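Long-range contact in glycosyl hydrolase family 26 (Bacteroides ovatus, PDB 4ZXO), which probably hydrolyses the beta-1,4-linked mannan backbone of galactomannan as an endo-acting beta-mannanase of glycoside hydrolase family 26: residues R241-L252 against G284-L295. Sequence-based numbering, arbitrary orientation.
Sequences RSQYIKQLNKML and GTLLPVIEKYPL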
ATOM      1  N   ARG A 241      23.029   2.608   2.177  1.00 14.70           N
ATOM      2  CA  ARG A 241      22.437   3.622   3.034  1.00 15.51           C
ATOM      3  C   ARG A 241      22.515   5.036   2.467  1.00 15.52           C
ATOM      4  O   ARG A 241      21.516   5.751   2.507  1.00 14.82           O
ATOM      5  CB  ARG A 241      23.106   3.601   4.390  1.00 16.51           C
ATOM      6  CG  ARG A 241      22.538   4.593   5.372  1.00 17.32           C
ATOM      7  CD  ARG A 241      23.177   4.417   6.750  1.00 19.17           C
ATOM      8  NE  ARG A 241      22.524   5.308   7.691  1.00 21.22           N
ATOM      9  CZ  ARG A 241      22.892   6.566   7.902  1.00 22.57           C
ATOM     10  NH1 ARG A 241      23.916   7.081   7.213  1.00 23.12           N
ATOM     11  NH2 ARG A 241      22.258   7.297   8.816  1.00 23.70           N
ATOM     12  N   SER A 242      23.688   5.466   1.986  0.80 16.60           N
ATOM     13  CA  SER A 242      23.797   6.843   1.497  0.80 17.75           C
ATOM     14  C   SER A 242      22.840   7.101   0.315  0.80 16.79           C
ATOM     15  O   SER A 242      22.168   8.147   0.226  0.80 16.41           O
ATOM     16  CB  SER A 242      25.255   7.147   1.095  0.80 20.61           C
ATOM     17  OG  SER A 242      25.637   6.406  -0.071  0.80 23.58           O
ATOM     18  N   GLN A 243      22.761   6.129  -0.585  1.00 15.38           N
ATOM     19  CA  GLN A 243      21.926   6.274  -1.759  1.00 17.27           C
ATOM     20  C   GLN A 243      20.460   6.325  -1.321  1.00 14.99           C
ATOM     21  O   GLN A 243      19.649   7.100  -1.845  1.00 14.44           O
ATOM     22  CB  GLN A 243      22.150   5.111  -2.733  1.00 23.03           C
ATOM     23  CG  GLN A 243      21.674   5.425  -4.140  1.00 28.84           C
ATOM     24  CD  GLN A 243      22.458   6.575  -4.796  1.00 33.55           C
ATOM     25  OE1 GLN A 243      23.617   6.840  -4.452  1.00 35.38           O
ATOM     26  NE2 GLN A 243      21.808   7.278  -5.721  1.00 35.44           N
ATOM     27  N   TYR A 244      20.100   5.461  -0.378  1.00 12.43           N
ATOM     28  CA  TYR A 244      18.727   5.455   0.143  1.00 11.57           C
ATOM     29  C   TYR A 244      18.345   6.809   0.732  1.00 11.63           C
ATOM     30  O   TYR A 244      17.246   7.308   0.497  1.00 11.80           O
ATOM     31  CB  TYR A 244      18.586   4.369   1.194  1.00 10.48           C
ATOM     32  CG  TYR A 244      17.250   4.291   1.906  1.00  9.45           C
ATOM     33  CD1 TYR A 244      16.077   3.871   1.259  1.00  9.27           C
ATOM     34  CD2 TYR A 244      17.159   4.597   3.254  1.00  9.34           C
ATOM     35  CE1 TYR A 244      14.877   3.771   1.951  1.00  9.59           C
ATOM     36  CE2 TYR A 244      15.950   4.509   3.967  1.00  9.64           C
ATOM     37  CZ  TYR A 244      14.828   4.062   3.307  1.00  8.95           C
ATOM     38  OH  TYR A 244      13.637   3.938   3.990  1.00 10.01           O
ATOM     39  N   ILE A 245      19.237   7.392   1.537  1.00 11.77           N
ATOM     40  CA  ILE A 245      18.936   8.681   2.145  1.00 13.00           C
ATOM     41  C   ILE A 245      18.732   9.726   1.048  1.00 13.12           C
ATOM     42  O   ILE A 245      17.777  10.472   1.104  1.00 13.28           O
ATOM     43  CB  ILE A 245      20.051   9.094   3.149  1.00 14.09           C
ATOM     44  CG1 ILE A 245      19.919   8.204   4.386  1.00 14.93           C
ATOM     45  CG2 ILE A 245      19.866  10.528   3.611  1.00 14.88           C
ATOM     46  CD1 ILE A 245      21.119   8.252   5.284  1.00 17.18           C
ATOM     47  N   LYS A 246      19.597   9.734   0.037  1.00 13.38           N
ATOM     48  CA  LYS A 246      19.459  10.674  -1.081  1.00 13.97           C
ATOM     49  C   LYS A 246      18.133  10.428  -1.839  1.00 13.12           C
ATOM     50  O   LYS A 246      17.365  11.344  -2.111  1.00 13.80           O
ATOM     51  CB  LYS A 246      20.669  10.553  -2.049  1.00 16.20           C
ATOM     52  CG  LYS A 246      20.546  11.333  -3.357  1.00 20.45           C
ATOM     53  CD  LYS A 246      21.905  11.477  -4.112  1.00 25.32           C
ATOM     54  CE  LYS A 246      21.766  12.340  -5.432  1.00 28.11           C
ATOM     55  NZ  LYS A 246      23.054  13.008  -5.999  1.00 29.54           N
ATOM     56  N   GLN A 247      17.902   9.184  -2.220  1.00 11.77           N
ATOM     57  CA  GLN A 247      16.761   8.891  -3.055  1.00 10.47           C
ATOM     58  C   GLN A 247      15.446   8.983  -2.315  1.00 11.01           C
ATOM     59  O   GLN A 247      14.442   9.444  -2.913  1.00 10.34           O
ATOM     60  CB  GLN A 247      16.894   7.507  -3.633  1.00 12.87           C
ATOM     61  CG  GLN A 247      18.039   7.412  -4.643  1.00 14.49           C
ATOM     62  CD  GLN A 247      17.821   8.307  -5.865  1.00 17.38           C
ATOM     63  OE1 GLN A 247      16.687   8.523  -6.277  1.00 18.13           O
ATOM     64  NE2 GLN A 247      18.922   8.831  -6.449  1.00 20.23           N
ATOM     65  N   LEU A 248      15.441   8.612  -1.021  1.00 10.41           N
ATOM     66  CA  LEU A 248      14.196   8.782  -0.258  1.00 10.33           C
ATOM     67  C   LEU A 248      13.911  10.269  -0.033  1.00 10.17           C
ATOM     68  O   LEU A 248      12.770  10.712  -0.183  1.00 10.86           O
ATOM     69  CB  LEU A 248      14.262   8.030   1.079  1.00 10.10           C
ATOM     70  CG  LEU A 248      12.938   8.007   1.844  1.00 10.44           C
ATOM     71  CD1 LEU A 248      11.735   7.421   0.988  1.00 10.59           C
ATOM     72  CD2 LEU A 248      13.136   7.325   3.196  1.00 12.32           C
ATOM     73  N   ASN A 249      14.917  11.046   0.383  1.00 10.17           N
ATOM     74  CA  ASN A 249      14.669  12.474   0.448  1.00 10.30           C
ATOM     75  C   ASN A 249      14.177  13.036  -0.883  1.00 10.55           C
ATOM     76  O   ASN A 249      13.274  13.870  -0.901  1.00 10.89           O
ATOM     77  CB  ASN A 249      15.922  13.239   0.875  1.00 10.77           C
ATOM     78  CG  ASN A 249      16.079  13.292   2.392  1.00 12.61           C
ATOM     79  OD1 ASN A 249      15.253  13.886   3.107  1.00 13.89           O
ATOM     80  ND2 ASN A 249      17.101  12.643   2.889  1.00 14.35           N
ATOM     81  N   LYS A 250      14.804  12.638  -1.990  1.00 10.48           N
ATOM     82  CA  LYS A 250      14.380  13.105  -3.287  1.00 10.73           C
ATOM     83  C   LYS A 250      12.901  12.753  -3.538  1.00 11.30           C
ATOM     84  O   LYS A 250      12.113  13.622  -3.951  1.00 11.98           O
ATOM     85  CB  LYS A 250      15.240  12.484  -4.379  1.00 10.82           C
ATOM     86  CG  LYS A 250      14.869  12.956  -5.748  1.00 11.32           C
ATOM     87  CD  LYS A 250      15.460  11.992  -6.810  1.00 10.43           C
ATOM     88  CE  LYS A 250      14.548  10.785  -6.982  1.00 10.43           C
ATOM     89  NZ  LYS A 250      15.110   9.796  -7.952  1.00 10.17           N
ATOM     90  N   MET A 251      12.516  11.489  -3.311  1.00 10.76           N
ATOM     91  CA  MET A 251      11.124  11.144  -3.599  1.00 10.25           C
ATOM     92  C   MET A 251      10.141  11.788  -2.641  1.00 10.87           C
ATOM     93  O   MET A 251       9.057  12.179  -3.075  1.00 11.70           O
ATOM     94  CB  MET A 251      10.915   9.617  -3.536  1.00  9.81           C
ATOM     95  CG  MET A 251      11.579   8.861  -4.669  1.00 10.66           C
ATOM     96  SD  MET A 251      11.355   9.546  -6.350  1.00 10.76           S
ATOM     97  CE  MET A 251       9.557   9.499  -6.469  1.00  9.46           C
ATOM     98  N   LEU A 252      10.470  11.885  -1.345  1.00 10.19           N
ATOM     99  CA  LEU A 252       9.505  12.516  -0.459  1.00 10.56           C
ATOM    100  C   LEU A 252       9.392  14.026  -0.722  1.00 10.50           C
ATOM    101  O   LEU A 252       8.311  14.579  -0.516  1.00 10.84           O
ATOM    102  CB  LEU A 252       9.887  12.253   1.003  1.00 10.08           C
ATOM    103  CG  LEU A 252       9.896  10.741   1.304  1.00 10.47           C
ATOM    104  CD1 LEU A 252      10.132  10.525   2.828  1.00 10.20           C
ATOM    105  CD2 LEU A 252       8.608  10.048   0.808  1.00 10.89           C
ATOM    106  N   GLY A 284      18.128   5.631  13.327  1.00 14.71           N
ATOM    107  CA  GLY A 284      19.333   6.210  12.776  1.00 15.18           C
ATOM    108  C   GLY A 284      19.294   6.494  11.297  1.00 15.93           C
ATOM    109  O   GLY A 284      20.075   7.283  10.805  1.00 17.16           O
ATOM    110  N   THR A 285      18.409   5.821  10.583  1.00 13.95           N
ATOM    111  CA  THR A 285      18.269   6.045   9.128  1.00 12.45           C
ATOM    112  C   THR A 285      16.843   6.449   8.747  1.00 11.38           C
ATOM    113  O   THR A 285      16.641   7.501   8.167  1.00 13.78           O
ATOM    114  CB  THR A 285      18.681   4.792   8.355  1.00 13.48           C
ATOM    115  OG1 THR A 285      20.053   4.525   8.649  1.00 14.35           O
ATOM    116  CG2 THR A 285      18.590   4.996   6.862  1.00 13.31           C
ATOM    117  N   LEU A 286      15.849   5.630   9.074  1.00 10.93           N
ATOM    118  CA  LEU A 286      14.501   5.920   8.580  1.00 10.57           C
ATOM    119  C   LEU A 286      13.879   7.188   9.202  1.00 11.79           C
ATOM    120  O   LEU A 286      13.396   8.102   8.491  1.00 11.99           O
ATOM    121  CB  LEU A 286      13.592   4.730   8.863  1.00 10.31           C
ATOM    122  CG  LEU A 286      12.162   4.900   8.359  1.00  9.97           C
ATOM    123  CD1 LEU A 286      12.010   4.992   6.852  1.00  9.83           C
ATOM    124  CD2 LEU A 286      11.221   3.790   8.847  1.00 11.07           C
ATOM    125  N   LEU A 287      13.842   7.241  10.524  1.00 11.35           N
ATOM    126  CA  LEU A 287      13.138   8.358  11.206  1.00 12.83           C
ATOM    127  C   LEU A 287      13.700   9.723  10.849  1.00 12.83           C
ATOM    128  O   LEU A 287      12.932  10.634  10.551  1.00 12.97           O
ATOM    129  CB  LEU A 287      13.167   8.135  12.707  1.00 14.33           C
ATOM    130  CG  LEU A 287      12.323   9.152  13.521  1.00 15.49           C
ATOM    131  CD1 LEU A 287      10.826   9.198  13.091  1.00 15.08           C
ATOM    132  CD2 LEU A 287      12.411   8.865  15.022  1.00 16.52           C
ATOM    133  N   PRO A 288      15.031   9.874  10.807  1.00 13.92           N
ATOM    134  CA  PRO A 288      15.498  11.244  10.479  1.00 14.68           C
ATOM    135  C   PRO A 288      15.124  11.707   9.093  1.00 14.29           C
ATOM    136  O   PRO A 288      15.013  12.917   8.887  1.00 15.98           O
ATOM    137  CB  PRO A 288      17.022  11.159  10.588  1.00 15.92           C
ATOM    138  CG  PRO A 288      17.272  10.003  11.558  1.00 15.40           C
ATOM    139  CD  PRO A 288      16.131   8.991  11.265  1.00 14.33           C
ATOM    140  N   VAL A 289      14.865  10.777   8.175  1.00 13.14           N
ATOM    141  CA  VAL A 289      14.394  11.175   6.862  1.00 12.84           C
ATOM    142  C   VAL A 289      12.909  11.444   6.880  1.00 12.35           C
ATOM    143  O   VAL A 289      12.503  12.533   6.493  1.00 13.00           O
ATOM    144  CB  VAL A 289      14.694  10.113   5.783  1.00 13.12           C
ATOM    145  CG1 VAL A 289      14.124  10.567   4.431  1.00 12.48           C
ATOM    146  CG2 VAL A 289      16.201   9.928   5.668  1.00 13.87           C
ATOM    147  N   ILE A 290      12.096  10.487   7.348  1.00 11.79           N
ATOM    148  CA  ILE A 290      10.659  10.623   7.144  1.00 10.68           C
ATOM    149  C   ILE A 290      10.053  11.714   8.023  1.00 11.72           C
ATOM    150  O   ILE A 290       9.044  12.296   7.643  1.00 12.75           O
ATOM    151  CB  ILE A 290       9.882   9.293   7.346  1.00 10.26           C
ATOM    152  CG1 ILE A 290      10.004   8.766   8.765  1.00 10.18           C
ATOM    153  CG2 ILE A 290      10.365   8.233   6.344  1.00 11.58           C
ATOM    154  CD1 ILE A 290       9.142   7.546   9.012  1.00 11.15           C
ATOM    155  N   GLU A 291      10.676  12.037   9.159  1.00 12.36           N
ATOM    156  CA  GLU A 291      10.076  13.026  10.054  1.00 13.72           C
ATOM    157  C   GLU A 291      10.083  14.418   9.475  1.00 14.68           C
ATOM    158  O   GLU A 291       9.388  15.297  10.011  1.00 17.40           O
ATOM    159  CB  GLU A 291      10.772  13.033  11.408  1.00 16.08           C
ATOM    160  CG  GLU A 291      12.181  13.593  11.365  1.00 18.13           C
ATOM    161  CD  GLU A 291      12.893  13.474  12.714  1.00 21.56           C
ATOM    162  OE1 GLU A 291      12.204  13.155  13.715  1.00 22.90           O
ATOM    163  OE2 GLU A 291      14.122  13.699  12.780  1.00 23.84           O
ATOM    164  N   LYS A 292      10.812  14.616   8.380  1.00 13.78           N
ATOM    165  CA  LYS A 292      10.880  15.928   7.729  1.00 15.35           C
ATOM    166  C   LYS A 292       9.719  16.177   6.753  1.00 15.36           C
ATOM    167  O   LYS A 292       9.616  17.243   6.161  1.00 18.03           O
ATOM    168  CB  LYS A 292      12.210  16.069   6.968  1.00 15.86           C
ATOM    169  CG  LYS A 292      13.481  15.868   7.806  1.00 17.90           C
ATOM    170  CD  LYS A 292      14.692  16.280   7.062  1.00 19.61           C
ATOM    171  CE  LYS A 292      14.985  15.412   5.884  1.00 20.73           C
ATOM    172  NZ  LYS A 292      16.198  15.980   5.152  1.00 23.16           N
ATOM    173  N   TYR A 293       8.849  15.185   6.582  1.00 14.29           N
ATOM    174  CA  TYR A 293       7.837  15.256   5.527  1.00 12.91           C
ATOM    175  C   TYR A 293       6.490  14.898   6.094  1.00 11.61           C
ATOM    176  O   TYR A 293       6.402  14.066   6.985  1.00 12.82           O
ATOM    177  CB  TYR A 293       8.174  14.288   4.377  1.00 13.16           C
ATOM    178  CG  TYR A 293       9.522  14.557   3.775  1.00 12.21           C
ATOM    179  CD1 TYR A 293       9.688  15.566   2.795  1.00 12.21           C
ATOM    180  CD2 TYR A 293      10.649  13.837   4.181  1.00 12.21           C
ATOM    181  CE1 TYR A 293      10.907  15.813   2.257  1.00 12.57           C
ATOM    182  CE2 TYR A 293      11.879  14.133   3.659  1.00 12.33           C
ATOM    183  CZ  TYR A 293      12.005  15.072   2.681  1.00 12.02           C
ATOM    184  OH  TYR A 293      13.251  15.363   2.133  1.00 13.67           O
ATOM    185  N   PRO A 294       5.427  15.489   5.534  1.00 11.96           N
ATOM    186  CA  PRO A 294       4.065  15.293   6.080  1.00 11.21           C
ATOM    187  C   PRO A 294       3.427  13.992   5.640  1.00 10.64           C
ATOM    188  O   PRO A 294       2.351  13.977   5.061  1.00 12.15           O
ATOM    189  CB  PRO A 294       3.285  16.500   5.544  1.00 12.74           C
ATOM    190  CG  PRO A 294       4.034  16.832   4.190  1.00 13.55           C
ATOM    191  CD  PRO A 294       5.484  16.479   4.430  1.00 12.62           C
ATOM    192  N   LEU A 295       4.099  12.893   5.908  1.00 10.15           N
ATOM    193  CA  LEU A 295       3.587  11.614   5.455  1.00  9.46           C
ATOM    194  C   LEU A 295       2.363  11.201   6.247  1.00  9.93           C
ATOM    195  O   LEU A 295       2.340  11.306   7.497  1.00 10.50           O
ATOM    196  CB  LEU A 295       4.619  10.504   5.640  1.00 10.54           C
ATOM    197  CG  LEU A 295       5.929  10.725   4.899  1.00 11.55           C
ATOM    198  CD1 LEU A 295       6.779   9.456   5.086  1.00 12.30           C
ATOM    199  CD2 LEU A 295       5.705  10.935   3.439  1.00 14.51           C
TER
HETATM  200  O   HOH W   1      18.148  13.316   5.627  1.00 23.09           O
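With CG anti to the backbone N (chi1 -178°) and the chain extended to NE, R241 brings its guanidinium to T285, whose OG1 stands beside its own backbone N (chi1 -61°). R241 NE gives a fairly straight bond to T285 OG1 (2.8 Å), while R241 NH2 reaches G284 O from above the carbonyl plane (3.0 Å). Both acceptors lie at the guanidinium edge and fix its rotation; I245 CD1, from the same helix, packs on one face. T285 CG2 meets the edge of the Y244 ring; Y244 OH hydrogen-bonds T271 OG1 at the end of strand 266-271. V289 is a knob in the hole formed by I245, L248, N249 and L252, its CG1 3.6 Å from L248 CD2. At the far end the Y293 ring lies flat against L252, with L252 CB 3.5 Å from its centroid in a CH-pi contact. Y293 OH donates in plane to a lone pair of N249 OD1 (2.7 Å), and K292 NZ adds a weak bond to the same oxygen. N249 ND2 binds I245 O (2.9 Å) and a water, holding the amide's orientation. An alanine in place of Y293 would probably strip N249 OD1 of its hydroxyl donor and uncover L252 CB. Segments 241-252 and 284-290, roughly parallel (crossing -24°), belong to successive outer helices of the (beta/alpha)8 TIM barrel, the crossover helices of two beta-alpha-beta units sharing strand 266-271, where L248 and I290 both touch L268.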